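Local coordinates for putative xanthine dehydrogenase YAGS fad-binding subunit (Escherichia coli, PDB 5G5G), which is the molybdenum-cofactor-binding subunit of a periplasmic aldehyde oxidase and, by its family, probably oxidises aldehydes to carboxylic acids, at residues Ser584-His596 with Leu693-Val706. Residues are numbered along the deposited sequence; the frame is centred on the assembly and turned at random.
Sequences STFAGHFVEVGVH and LGLCGVSAAIANAV
The His-589 ring reaches from the strand into the turn that leads into helix 698-710. Val-698 CG2 lies over one ring face, 3.5 Å from the centroid and 19° off the normal, a CH-pi contact. At the ring edge NE2 comes 3.0 Å from Cys-696 O, near the ring plane, while Gly-694 O approaches CE1 obliquely at 3.4 Å. CG anti to the carbonyl carbon (chi1 -70°) brings the ring to Val-698, with its NE2 edge at Cys-696 O. A CB on Gly-697, the N-cap residue, would be jammed against the Cys-696 carbonyl O and sit tight on His-589 CD2. Replacing His-589 by an alanine would remove the ring, probably leaving Val-698 CG2 without its CH-pi partner and a gap beside the turn.

Apolar packing does the rest. Val-591 CG2 meets Ala-701 CB at 3.8 Å and Ile-702 CG1; Val-593 CG2 lies 3.7 Å from Ala-705 CB. These small alanines let the axes of strand 584-596 and helix portion 698-706 approach to 7.5 Å, crossing at -41°. At the other end Leu-693 wedges CD2 to 3.5 Å from Phe-586 O and covers Thr-585, whose OG1 is hydrogen-bonded to Arg-440 O of the adjacent strand.

The Leu-693 side chain is about 7 Å from the pterin cytosine dinucleotide. The interface is largely apolar and fully buried, its imidazole set among backbone carbonyls, with Gly-694 O lacking a polar partner.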
ATOM      1  N   SER C 584      -9.802 -25.116 -11.648  1.00 13.39           N
ATOM      2  CA  SER C 584      -9.208 -24.364 -10.543  1.00 13.05           C
ATOM      3  C   SER C 584      -7.698 -24.278 -10.754  1.00 13.07           C
ATOM      4  O   SER C 584      -7.121 -24.868 -11.714  1.00 13.93           O
ATOM      5  CB  SER C 584      -9.515 -25.070  -9.184  1.00 13.33           C
ATOM      6  OG  SER C 584     -10.925 -25.332  -9.035  1.00 13.57           O
ATOM      7  N   THR C 585      -7.107 -23.509  -9.862  1.00 11.95           N
ATOM      8  CA  THR C 585      -5.678 -23.290  -9.766  1.00 11.87           C
ATOM      9  C   THR C 585      -5.206 -23.544  -8.355  1.00 11.54           C
ATOM     10  O   THR C 585      -5.963 -23.379  -7.402  1.00 11.95           O
ATOM     11  CB  THR C 585      -5.310 -21.855 -10.240  1.00 11.42           C
ATOM     12  OG1 THR C 585      -5.799 -20.877  -9.317  1.00 11.09           O
ATOM     13  CG2 THR C 585      -5.856 -21.620 -11.637  1.00 11.81           C
ATOM     14  N   PHE C 586      -3.943 -23.977  -8.234  1.00 11.69           N
ATOM     15  CA  PHE C 586      -3.394 -24.500  -6.984  1.00 11.76           C
ATOM     16  C   PHE C 586      -2.002 -23.949  -6.731  1.00 11.57           C
ATOM     17  O   PHE C 586      -1.257 -23.620  -7.673  1.00 11.89           O
ATOM     18  CB  PHE C 586      -3.333 -26.051  -7.056  1.00 12.41           C
ATOM     19  CG  PHE C 586      -4.674 -26.676  -7.326  1.00 12.49           C
ATOM     20  CD1 PHE C 586      -5.528 -26.966  -6.300  1.00 13.42           C
ATOM     21  CD2 PHE C 586      -5.075 -26.919  -8.618  1.00 13.75           C
ATOM     22  CE1 PHE C 586      -6.787 -27.504  -6.531  1.00 14.06           C
ATOM     23  CE2 PHE C 586      -6.333 -27.437  -8.879  1.00 13.93           C
ATOM     24  CZ  PHE C 586      -7.179 -27.744  -7.804  1.00 13.95           C
ATOM     25  N   ALA C 587      -1.631 -23.895  -5.462  1.00 11.29           N
ATOM     26  CA  ALA C 587      -0.280 -23.520  -5.052  1.00 11.51           C
ATOM     27  C   ALA C 587       0.147 -24.203  -3.780  1.00 12.18           C
ATOM     28  O   ALA C 587      -0.682 -24.624  -2.972  1.00 12.86           O
ATOM     29  CB  ALA C 587      -0.173 -21.997  -4.846  1.00 11.93           C
ATOM     30  N   GLY C 588       1.453 -24.239  -3.580  1.00 12.44           N
ATOM     31  CA  GLY C 588       2.047 -24.620  -2.322  1.00 12.80           C
ATOM     32  C   GLY C 588       2.989 -23.498  -1.902  1.00 12.88           C
ATOM     33  O   GLY C 588       3.864 -23.085  -2.673  1.00 13.26           O
ATOM     34  N   HIS C 589       2.747 -22.957  -0.715  1.00 12.52           N
ATOM     35  CA  HIS C 589       3.508 -21.870  -0.142  1.00 12.30           C
ATOM     36  C   HIS C 589       4.324 -22.325   1.027  1.00 12.33           C
ATOM     37  O   HIS C 589       3.764 -22.937   1.963  1.00 11.94           O
ATOM     38  CB  HIS C 589       2.566 -20.786   0.353  1.00 12.57           C
ATOM     39  CG  HIS C 589       1.881 -20.047  -0.742  1.00 12.89           C
ATOM     40  ND1 HIS C 589       2.552 -19.198  -1.595  1.00 13.88           N
ATOM     41  CD2 HIS C 589       0.604 -20.082  -1.170  1.00 13.23           C
ATOM     42  CE1 HIS C 589       1.702 -18.704  -2.470  1.00 13.65           C
ATOM     43  NE2 HIS C 589       0.516 -19.231  -2.241  1.00 13.22           N
ATOM     44  N   PHE C 590       5.630 -22.027   0.983  1.00 12.40           N
ATOM     45  CA  PHE C 590       6.605 -22.478   1.998  1.00 12.66           C
ATOM     46  C   PHE C 590       7.349 -21.252   2.507  1.00 12.81           C
ATOM     47  O   PHE C 590       7.825 -20.459   1.688  1.00 12.77           O
ATOM     48  CB  PHE C 590       7.619 -23.489   1.416  1.00 12.99           C
ATOM     49  CG  PHE C 590       7.031 -24.804   1.070  1.00 13.65           C
ATOM     50  CD1 PHE C 590       6.368 -24.970  -0.145  1.00 13.87           C
ATOM     51  CD2 PHE C 590       7.094 -25.887   1.968  1.00 13.93           C
ATOM     52  CE1 PHE C 590       5.792 -26.189  -0.462  1.00 13.94           C
ATOM     53  CE2 PHE C 590       6.574 -27.119   1.624  1.00 14.28           C
ATOM     54  CZ  PHE C 590       5.871 -27.265   0.410  1.00 14.44           C
ATOM     55  N   VAL C 591       7.356 -21.029   3.822  1.00 12.78           N
ATOM     56  CA  VAL C 591       7.926 -19.829   4.419  1.00 13.24           C
ATOM     57  C   VAL C 591       8.834 -20.149   5.584  1.00 13.51           C
ATOM     58  O   VAL C 591       8.536 -21.050   6.392  1.00 13.07           O
ATOM     59  CB  VAL C 591       6.795 -18.904   4.968  1.00 13.98           C
ATOM     60  CG1 VAL C 591       7.390 -17.732   5.713  1.00 14.64           C
ATOM     61  CG2 VAL C 591       5.879 -18.474   3.840  1.00 13.89           C
ATOM     62  N   GLU C 592       9.936 -19.414   5.668  1.00 13.08           N
ATOM     63  CA  GLU C 592      10.783 -19.422   6.843  1.00 14.11           C
ATOM     64  C   GLU C 592      10.687 -18.054   7.493  1.00 13.68           C
ATOM     65  O   GLU C 592      10.827 -17.013   6.779  1.00 13.15           O
ATOM     66  CB  GLU C 592      12.235 -19.792   6.463  1.00 15.42           C
ATOM     67  CG  GLU C 592      13.223 -19.765   7.628  1.00 17.23           C
ATOM     68  CD  GLU C 592      14.656 -20.022   7.178  1.00 19.30           C
ATOM     69  OE1 GLU C 592      14.946 -21.073   6.620  1.00 20.52           O
ATOM     70  OE2 GLU C 592      15.515 -19.173   7.430  1.00 22.27           O
ATOM     71  N   VAL C 593      10.408 -18.012   8.801  1.00 14.12           N
ATOM     72  CA  VAL C 593      10.326 -16.748   9.513  1.00 14.22           C
ATOM     73  C   VAL C 593      11.295 -16.702  10.659  1.00 14.93           C
ATOM     74  O   VAL C 593      11.739 -17.764  11.163  1.00 15.07           O
ATOM     75  CB  VAL C 593       8.957 -16.473  10.151  1.00 15.39           C
ATOM     76  CG1 VAL C 593       7.948 -16.404   9.071  1.00 15.54           C
ATOM     77  CG2 VAL C 593       8.600 -17.554  11.184  1.00 15.70           C
ATOM     78  N   GLY C 594      11.597 -15.481  11.110  1.00 14.58           N
ATOM     79  CA  GLY C 594      12.333 -15.312  12.340  1.00 14.94           C
ATOM     80  C   GLY C 594      11.406 -14.556  13.295  1.00 15.34           C
ATOM     81  O   GLY C 594      10.686 -13.645  12.865  1.00 14.74           O
ATOM     82  N   VAL C 595      11.430 -14.939  14.566  1.00 15.42           N
ATOM     83  CA  VAL C 595      10.666 -14.220  15.590  1.00 15.76           C
ATOM     84  C   VAL C 595      11.686 -13.810  16.647  1.00 16.35           C
ATOM     85  O   VAL C 595      12.420 -14.651  17.192  1.00 16.58           O
ATOM     86  CB  VAL C 595       9.530 -15.049  16.204  1.00 15.71           C
ATOM     87  CG1 VAL C 595       8.825 -14.263  17.331  1.00 16.19           C
ATOM     88  CG2 VAL C 595       8.515 -15.482  15.123  1.00 15.16           C
ATOM     89  N   HIS C 596      11.751 -12.521  16.914  1.00 16.71           N
ATOM     90  CA  HIS C 596      12.740 -12.068  17.884  1.00 18.29           C
ATOM     91  C   HIS C 596      12.405 -12.598  19.278  1.00 19.11           C
ATOM     92  O   HIS C 596      11.290 -12.398  19.807  1.00 19.55           O
ATOM     93  CB  HIS C 596      12.896 -10.538  17.864  1.00 18.82           C
ATOM     94  CG  HIS C 596      14.173 -10.081  18.482  1.00 20.04           C
ATOM     95  ND1 HIS C 596      14.362 -10.049  19.834  1.00 21.60           N
ATOM     96  CD2 HIS C 596      15.333  -9.656  17.930  1.00 21.40           C
ATOM     97  CE1 HIS C 596      15.588  -9.647  20.108  1.00 22.33           C
ATOM     98  NE2 HIS C 596      16.197  -9.386  18.962  1.00 21.98           N
ATOM     99  N   LEU C 693      -4.536 -16.320  -7.219  1.00 12.21           N
ATOM    100  CA  LEU C 693      -3.947 -17.558  -6.701  1.00 12.65           C
ATOM    101  C   LEU C 693      -2.696 -17.265  -5.872  1.00 12.12           C
ATOM    102  O   LEU C 693      -2.493 -17.829  -4.804  1.00 11.48           O
ATOM    103  CB  LEU C 693      -3.603 -18.500  -7.857  1.00 12.54           C
ATOM    104  CG  LEU C 693      -2.800 -19.729  -7.397  1.00 13.11           C
ATOM    105  CD1 LEU C 693      -3.627 -20.658  -6.507  1.00 13.44           C
ATOM    106  CD2 LEU C 693      -2.279 -20.432  -8.648  1.00 14.08           C
ATOM    107  N   GLY C 694      -1.880 -16.337  -6.359  1.00 12.05           N
ATOM    108  CA  GLY C 694      -0.615 -16.062  -5.721  1.00 11.73           C
ATOM    109  C   GLY C 694      -0.726 -15.688  -4.292  1.00 11.97           C
ATOM    110  O   GLY C 694       0.234 -15.882  -3.535  1.00 12.87           O
ATOM    111  N   LEU C 695      -1.821 -15.011  -3.936  1.00 11.44           N
ATOM    112  CA  LEU C 695      -2.066 -14.606  -2.551  1.00 11.70           C
ATOM    113  C   LEU C 695      -2.609 -15.721  -1.624  1.00 12.28           C
ATOM    114  O   LEU C 695      -2.433 -15.698  -0.424  1.00 13.33           O
ATOM    115  CB  LEU C 695      -3.064 -13.439  -2.555  1.00 11.52           C
ATOM    116  CG  LEU C 695      -3.482 -12.844  -1.240  1.00 11.89           C
ATOM    117  CD1 LEU C 695      -2.278 -12.322  -0.493  1.00 12.90           C
ATOM    118  CD2 LEU C 695      -4.470 -11.700  -1.428  1.00 12.42           C
ATOM    119  N   CYS C 696      -3.343 -16.638  -2.222  1.00 12.37           N
ATOM    120  CA  CYS C 696      -4.101 -17.657  -1.533  1.00 12.36           C
ATOM    121  C   CYS C 696      -3.204 -18.607  -0.786  1.00 12.89           C
ATOM    122  O   CYS C 696      -2.351 -19.272  -1.405  1.00 13.13           O
ATOM    123  CB  CYS C 696      -4.913 -18.417  -2.545  1.00 12.36           C
ATOM    124  SG  CYS C 696      -6.225 -17.372  -3.317  1.00 13.38           S
ATOM    125  N   GLY C 697      -3.384 -18.672   0.539  1.00 12.46           N
ATOM    126  CA  GLY C 697      -2.533 -19.488   1.381  1.00 12.94           C
ATOM    127  C   GLY C 697      -1.262 -18.855   1.947  1.00 12.94           C
ATOM    128  O   GLY C 697      -0.667 -19.395   2.875  1.00 12.57           O
ATOM    129  N   VAL C 698      -0.859 -17.692   1.447  1.00 12.50           N
ATOM    130  CA  VAL C 698       0.404 -17.108   1.868  1.00 12.86           C
ATOM    131  C   VAL C 698       0.398 -16.772   3.366  1.00 12.11           C
ATOM    132  O   VAL C 698       1.341 -17.101   4.099  1.00 11.81           O
ATOM    133  CB  VAL C 698       0.749 -15.810   1.067  1.00 13.59           C
ATOM    134  CG1 VAL C 698       1.933 -15.076   1.680  1.00 14.26           C
ATOM    135  CG2 VAL C 698       1.049 -16.163  -0.413  1.00 14.66           C
ATOM    136  N   SER C 699      -0.644 -16.090   3.800  1.00 11.69           N
ATOM    137  CA  SER C 699      -0.672 -15.596   5.171  1.00 11.70           C
ATOM    138  C   SER C 699      -0.677 -16.764   6.165  1.00 11.81           C
ATOM    139  O   SER C 699      -0.054 -16.691   7.222  1.00 11.53           O
ATOM    140  CB  SER C 699      -1.905 -14.705   5.396  1.00 12.53           C
ATOM    141  OG  SER C 699      -1.813 -13.590   4.534  1.00 13.53           O
ATOM    142  N   ALA C 700      -1.409 -17.822   5.834  1.00 11.70           N
ATOM    143  CA  ALA C 700      -1.405 -18.958   6.756  1.00 12.10           C
ATOM    144  C   ALA C 700      -0.058 -19.666   6.771  1.00 12.08           C
ATOM    145  O   ALA C 700       0.352 -20.200   7.801  1.00 11.98           O
ATOM    146  CB  ALA C 700      -2.465 -19.967   6.410  1.00 12.72           C
ATOM    147  N   ALA C 701       0.622 -19.752   5.629  1.00 11.82           N
ATOM    148  CA  ALA C 701       1.978 -20.325   5.658  1.00 11.71           C
ATOM    149  C   ALA C 701       2.877 -19.529   6.603  1.00 11.75           C
ATOM    150  O   ALA C 701       3.579 -20.121   7.388  1.00 11.53           O
ATOM    151  CB  ALA C 701       2.593 -20.394   4.291  1.00 12.20           C
ATOM    152  N   ILE C 702       2.758 -18.188   6.614  1.00 11.06           N
ATOM    153  CA  ILE C 702       3.490 -17.387   7.590  1.00 11.62           C
ATOM    154  C   ILE C 702       3.052 -17.667   9.051  1.00 11.65           C
ATOM    155  O   ILE C 702       3.884 -17.823   9.949  1.00 12.10           O
ATOM    156  CB  ILE C 702       3.351 -15.899   7.226  1.00 11.20           C
ATOM    157  CG1 ILE C 702       3.995 -15.679   5.842  1.00 11.34           C
ATOM    158  CG2 ILE C 702       3.961 -14.983   8.309  1.00 11.85           C
ATOM    159  CD1 ILE C 702       3.637 -14.313   5.275  1.00 11.04           C
ATOM    160  N   ALA C 703       1.757 -17.676   9.300  1.00 11.91           N
ATOM    161  CA  ALA C 703       1.243 -18.025  10.627  1.00 12.60           C
ATOM    162  C   ALA C 703       1.747 -19.387  11.125  1.00 12.96           C
ATOM    163  O   ALA C 703       2.195 -19.491  12.273  1.00 13.94           O
ATOM    164  CB  ALA C 703      -0.285 -18.019  10.639  1.00 13.08           C
ATOM    165  N   ASN C 704       1.713 -20.395  10.247  1.00 12.55           N
ATOM    166  CA  ASN C 704       2.161 -21.718  10.578  1.00 12.73           C
ATOM    167  C   ASN C 704       3.688 -21.720  10.882  1.00 13.12           C
ATOM    168  O   ASN C 704       4.151 -22.453  11.739  1.00 13.41           O
ATOM    169  CB  ASN C 704       1.815 -22.649   9.459  1.00 12.82           C
ATOM    170  CG  ASN C 704       0.288 -22.923   9.348  1.00 12.69           C
ATOM    171  OD1 ASN C 704      -0.470 -22.728  10.281  1.00 13.10           O
ATOM    172  ND2 ASN C 704      -0.119 -23.419   8.224  1.00 13.11           N
ATOM    173  N   ALA C 705       4.447 -20.905  10.152  1.00 12.60           N
ATOM    174  CA  ALA C 705       5.891 -20.729  10.404  1.00 12.70           C
ATOM    175  C   ALA C 705       6.144 -20.058  11.731  1.00 12.97           C
ATOM    176  O   ALA C 705       7.066 -20.423  12.438  1.00 14.01           O
ATOM    177  CB  ALA C 705       6.566 -19.941   9.252  1.00 12.31           C
ATOM    178  N   VAL C 706       5.349 -19.033  12.071  1.00 13.25           N
ATOM    179  CA  VAL C 706       5.428 -18.431  13.410  1.00 13.86           C
ATOM    180  C   VAL C 706       5.137 -19.436  14.527  1.00 14.02           C
ATOM    181  O   VAL C 706       5.847 -19.464  15.543  1.00 14.62           O
ATOM    182  CB  VAL C 706       4.506 -17.197  13.537  1.00 13.53           C
ATOM    183  CG1 VAL C 706       4.405 -16.731  14.979  1.00 14.22           C
ATOM    184  CG2 VAL C 706       4.968 -16.045  12.604  1.00 13.25           C
TER